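Local atomic coordinates of Zn-dependent hydrolase of metallo-beta-lactamase superfamily TM0207 (Thermotoga maritima, PDB entry 1VJN), a protein that is a putative zinc-dependent hydrolase of the metallo-beta-lactamase superfamily, its precise substrate and reaction not established. Residues 201-206 against 213-218. Sequence-based numbering, arbitrary orientation.
Sequences NILELF and KVVVME
The segments 201-206 and 213-218 run on strands of two different sheets and draw together at one end, where the CA atoms of Asn-201 and Glu-218 lie 5.2 Å apart; no hydrogen bond joins them. Even there, Asn-201 N stands 3.1 Å from Glu-218 O at an angle too poor for bonding. Selenomethionine Met-217, just past strand 213-216, carries much of the contact. Its CG is anti to the carbonyl carbon (chi1 -49°), and a bend at chi3 (60°) brings the terminal methyl against the opposing backbone. Met-217 CE lies over the face of the peptide that joins Asn-201 to Ile-202, 3.2 Å from Asn-201 O. The same Met-217 CE is 3.5 Å from Leu-203 N. It also meets the Leu-203 side chain, Leu-203 CB lying 4.1 Å from Met-217 CE. Leu-203, with CG anti to its backbone N (chi1 -178°), reaches further along the interface, so that Leu-203 CD1 touches Val-215 CG1 at 4.2 Å, tip to tip. Leu-203, Val-215 and Met-217 are all buried, and Ile-170 of strand 168-172 touches both Leu-203 and Met-217, while Trp-17 of strand 13-19 also packs on Met-217. Strand 202-205 pairs with strand 13-19 at the margin of one mixed sheet; strand 213-216 lies beside 168-172 in the other. Such apolar packing between facing sheets is characteristic of the central beta sandwich of the metallo-hydrolase/oxidoreductase fold.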
ATOM      1  N   ASN A 201       5.148  13.092  -5.358  1.00 17.88           N
ATOM      2  CA  ASN A 201       4.503  11.869  -5.806  1.00 17.58           C
ATOM      3  C   ASN A 201       5.422  10.676  -5.981  1.00 19.54           C
ATOM      4  O   ASN A 201       4.957   9.622  -6.395  1.00 21.00           O
ATOM      5  CB  ASN A 201       3.693  12.106  -7.102  1.00 19.26           C
ATOM      6  CG  ASN A 201       4.569  12.340  -8.337  1.00 21.12           C
ATOM      7  OD1 ASN A 201       5.614  12.913  -8.240  1.00 23.72           O
ATOM      8  ND2 ASN A 201       4.129  11.862  -9.493  1.00 25.07           N
ATOM      9  N   ILE A 202       6.715  10.843  -5.712  1.00 20.15           N
ATOM     10  CA  ILE A 202       7.702   9.776  -5.816  1.00 20.97           C
ATOM     11  C   ILE A 202       8.515   9.640  -4.534  1.00 23.03           C
ATOM     12  O   ILE A 202       8.959  10.634  -3.948  1.00 21.96           O
ATOM     13  CB  ILE A 202       8.646  10.041  -6.995  1.00 22.44           C
ATOM     14  CG1 ILE A 202       7.885  10.014  -8.322  1.00 23.28           C
ATOM     15  CG2 ILE A 202       9.759   9.012  -7.058  1.00 26.36           C
ATOM     16  CD1 ILE A 202       8.565  10.822  -9.458  1.00 29.86           C
ATOM     17  N   LEU A 203       8.692   8.409  -4.088  1.00 20.19           N
ATOM     18  CA  LEU A 203       9.658   8.108  -3.056  1.00 20.82           C
ATOM     19  C   LEU A 203      10.652   7.106  -3.610  1.00 20.65           C
ATOM     20  O   LEU A 203      10.257   6.050  -4.097  1.00 17.92           O
ATOM     21  CB  LEU A 203       8.961   7.522  -1.852  1.00 22.86           C
ATOM     22  CG  LEU A 203       9.848   7.187  -0.648  1.00 25.19           C
ATOM     23  CD1 LEU A 203      10.387   8.474  -0.024  1.00 29.98           C
ATOM     24  CD2 LEU A 203       9.014   6.386   0.333  1.00 31.18           C
ATOM     25  N   GLU A 204      11.935   7.431  -3.552  1.00 21.79           N
ATOM     26  CA  GLU A 204      12.981   6.469  -3.893  1.00 24.35           C
ATOM     27  C   GLU A 204      13.702   6.015  -2.636  1.00 25.74           C
ATOM     28  O   GLU A 204      13.963   6.833  -1.747  1.00 28.39           O
ATOM     29  CB  GLU A 204      13.962   7.054  -4.894  1.00 27.09           C
ATOM     30  CG  GLU A 204      13.340   7.155  -6.265  1.00 34.59           C
ATOM     31  CD  GLU A 204      14.256   7.818  -7.253  1.00 49.25           C
ATOM     32  OE1 GLU A 204      15.248   7.158  -7.636  1.00 47.81           O
ATOM     33  OE2 GLU A 204      13.977   8.991  -7.632  1.00 55.13           O
ATOM     34  N   LEU A 205      13.980   4.714  -2.548  1.00 23.23           N
ATOM     35  CA  LEU A 205      14.756   4.135  -1.441  1.00 24.98           C
ATOM     36  C   LEU A 205      15.963   3.496  -2.040  1.00 24.82           C
ATOM     37  O   LEU A 205      15.856   2.754  -3.009  1.00 21.32           O
ATOM     38  CB  LEU A 205      13.980   3.049  -0.698  1.00 27.77           C
ATOM     39  CG  LEU A 205      12.602   3.379  -0.155  1.00 26.87           C
ATOM     40  CD1 LEU A 205      12.123   2.172   0.612  1.00 33.64           C
ATOM     41  CD2 LEU A 205      12.586   4.613   0.752  1.00 34.81           C
ATOM     42  N   PHE A 206      17.119   3.802  -1.476  1.00 27.15           N
ATOM     43  CA  PHE A 206      18.388   3.340  -1.998  1.00 28.60           C
ATOM     44  C   PHE A 206      18.989   2.230  -1.135  1.00 29.97           C
ATOM     45  O   PHE A 206      20.004   1.645  -1.502  1.00 30.87           O
ATOM     46  CB  PHE A 206      19.326   4.541  -2.138  1.00 29.55           C
ATOM     47  CG  PHE A 206      18.775   5.604  -3.032  1.00 31.71           C
ATOM     48  CD1 PHE A 206      19.004   5.569  -4.398  1.00 37.69           C
ATOM     49  CD2 PHE A 206      17.971   6.612  -2.518  1.00 39.46           C
ATOM     50  CE1 PHE A 206      18.474   6.533  -5.242  1.00 38.27           C
ATOM     51  CE2 PHE A 206      17.439   7.588  -3.359  1.00 42.71           C
ATOM     52  CZ  PHE A 206      17.690   7.535  -4.727  1.00 34.13           C
ATOM     53  N   LYS A 213      10.078   5.864   9.704  1.00 25.64           N
ATOM     54  CA  LYS A 213       9.765   7.199   9.212  1.00 25.62           C
ATOM     55  C   LYS A 213       8.393   7.188   8.546  1.00 23.65           C
ATOM     56  O   LYS A 213       8.139   6.381   7.653  1.00 20.84           O
ATOM     57  CB  LYS A 213      10.807   7.653   8.209  1.00 29.81           C
ATOM     58  CG  LYS A 213      10.803   9.153   7.934  1.00 36.43           C
ATOM     59  CD  LYS A 213      12.002   9.551   7.050  1.00 49.94           C
ATOM     60  CE  LYS A 213      12.156   8.671   5.770  1.00 55.02           C
ATOM     61  NZ  LYS A 213      13.194   9.157   4.797  1.00 49.49           N
ATOM     62  N   VAL A 214       7.522   8.074   9.002  1.00 20.30           N
ATOM     63  CA  VAL A 214       6.258   8.296   8.351  1.00 18.97           C
ATOM     64  C   VAL A 214       6.464   9.272   7.166  1.00 18.38           C
ATOM     65  O   VAL A 214       7.035  10.357   7.322  1.00 18.85           O
ATOM     66  CB  VAL A 214       5.234   8.815   9.367  1.00 20.03           C
ATOM     67  CG1 VAL A 214       3.942   9.156   8.667  1.00 19.68           C
ATOM     68  CG2 VAL A 214       4.992   7.781  10.444  1.00 20.80           C
ATOM     69  N   VAL A 215       6.062   8.850   5.975  1.00 17.06           N
ATOM     70  CA  VAL A 215       6.225   9.635   4.753  1.00 15.98           C
ATOM     71  C   VAL A 215       4.855   9.896   4.156  1.00 19.14           C
ATOM     72  O   VAL A 215       4.151   8.943   3.778  1.00 22.04           O
ATOM     73  CB  VAL A 215       7.096   8.924   3.718  1.00 17.43           C
ATOM     74  CG1 VAL A 215       7.112   9.708   2.372  1.00 20.15           C
ATOM     75  CG2 VAL A 215       8.499   8.762   4.246  1.00 18.97           C
ATOM     76  N   VAL A 216       4.512  11.178   4.059  1.00 16.10           N
ATOM     77  CA  VAL A 216       3.271  11.655   3.490  1.00 17.36           C
ATOM     78  C   VAL A 216       3.570  12.074   2.055  1.00 17.35           C
ATOM     79  O   VAL A 216       4.354  12.994   1.818  1.00 18.37           O
ATOM     80  CB  VAL A 216       2.717  12.886   4.257  1.00 17.75           C
ATOM     81  CG1 VAL A 216       1.356  13.293   3.715  1.00 18.47           C
ATOM     82  CG2 VAL A 216       2.594  12.589   5.711  1.00 21.14           C
HETATM   83  N   MSE A 217       2.970  11.382   1.108  1.00 18.21           N
HETATM   84  CA  MSE A 217       3.120  11.687  -0.321  1.00 24.23           C
HETATM   85  C   MSE A 217       1.979  12.585  -0.754  1.00 24.40           C
HETATM   86  O   MSE A 217       1.025  12.770  -0.020  1.00 23.14           O
HETATM   87  CB  MSE A 217       3.119  10.389  -1.140  1.00 21.39           C
HETATM   88  CG  MSE A 217       4.066   9.350  -0.578  1.00 31.89           C
HETATM   89 SE   MSE A 217       4.512   7.826  -1.755  1.00 36.33          SE
HETATM   90  CE  MSE A 217       5.342   8.803  -3.286  1.00 19.27           C
ATOM     91  N   GLU A 218       2.110  13.132  -1.955  1.00 27.16           N
ATOM     92  CA  GLU A 218       1.195  14.114  -2.530  1.00 32.60           C
ATOM     93  C   GLU A 218       1.143  13.920  -4.041  1.00 33.82           C
ATOM     94  O   GLU A 218       2.183  13.819  -4.673  1.00 35.56           O
ATOM     95  CB  GLU A 218       1.683  15.548  -2.238  1.00 32.88           C
ATOM     96  CG  GLU A 218       0.712  16.614  -2.709  1.00 40.99           C
ATOM     97  CD  GLU A 218       1.347  17.985  -2.866  1.00 54.63           C
ATOM     98  OE1 GLU A 218       1.789  18.549  -1.840  1.00 54.06           O
ATOM     99  OE2 GLU A 218       1.381  18.499  -4.016  1.00 63.20           O
TER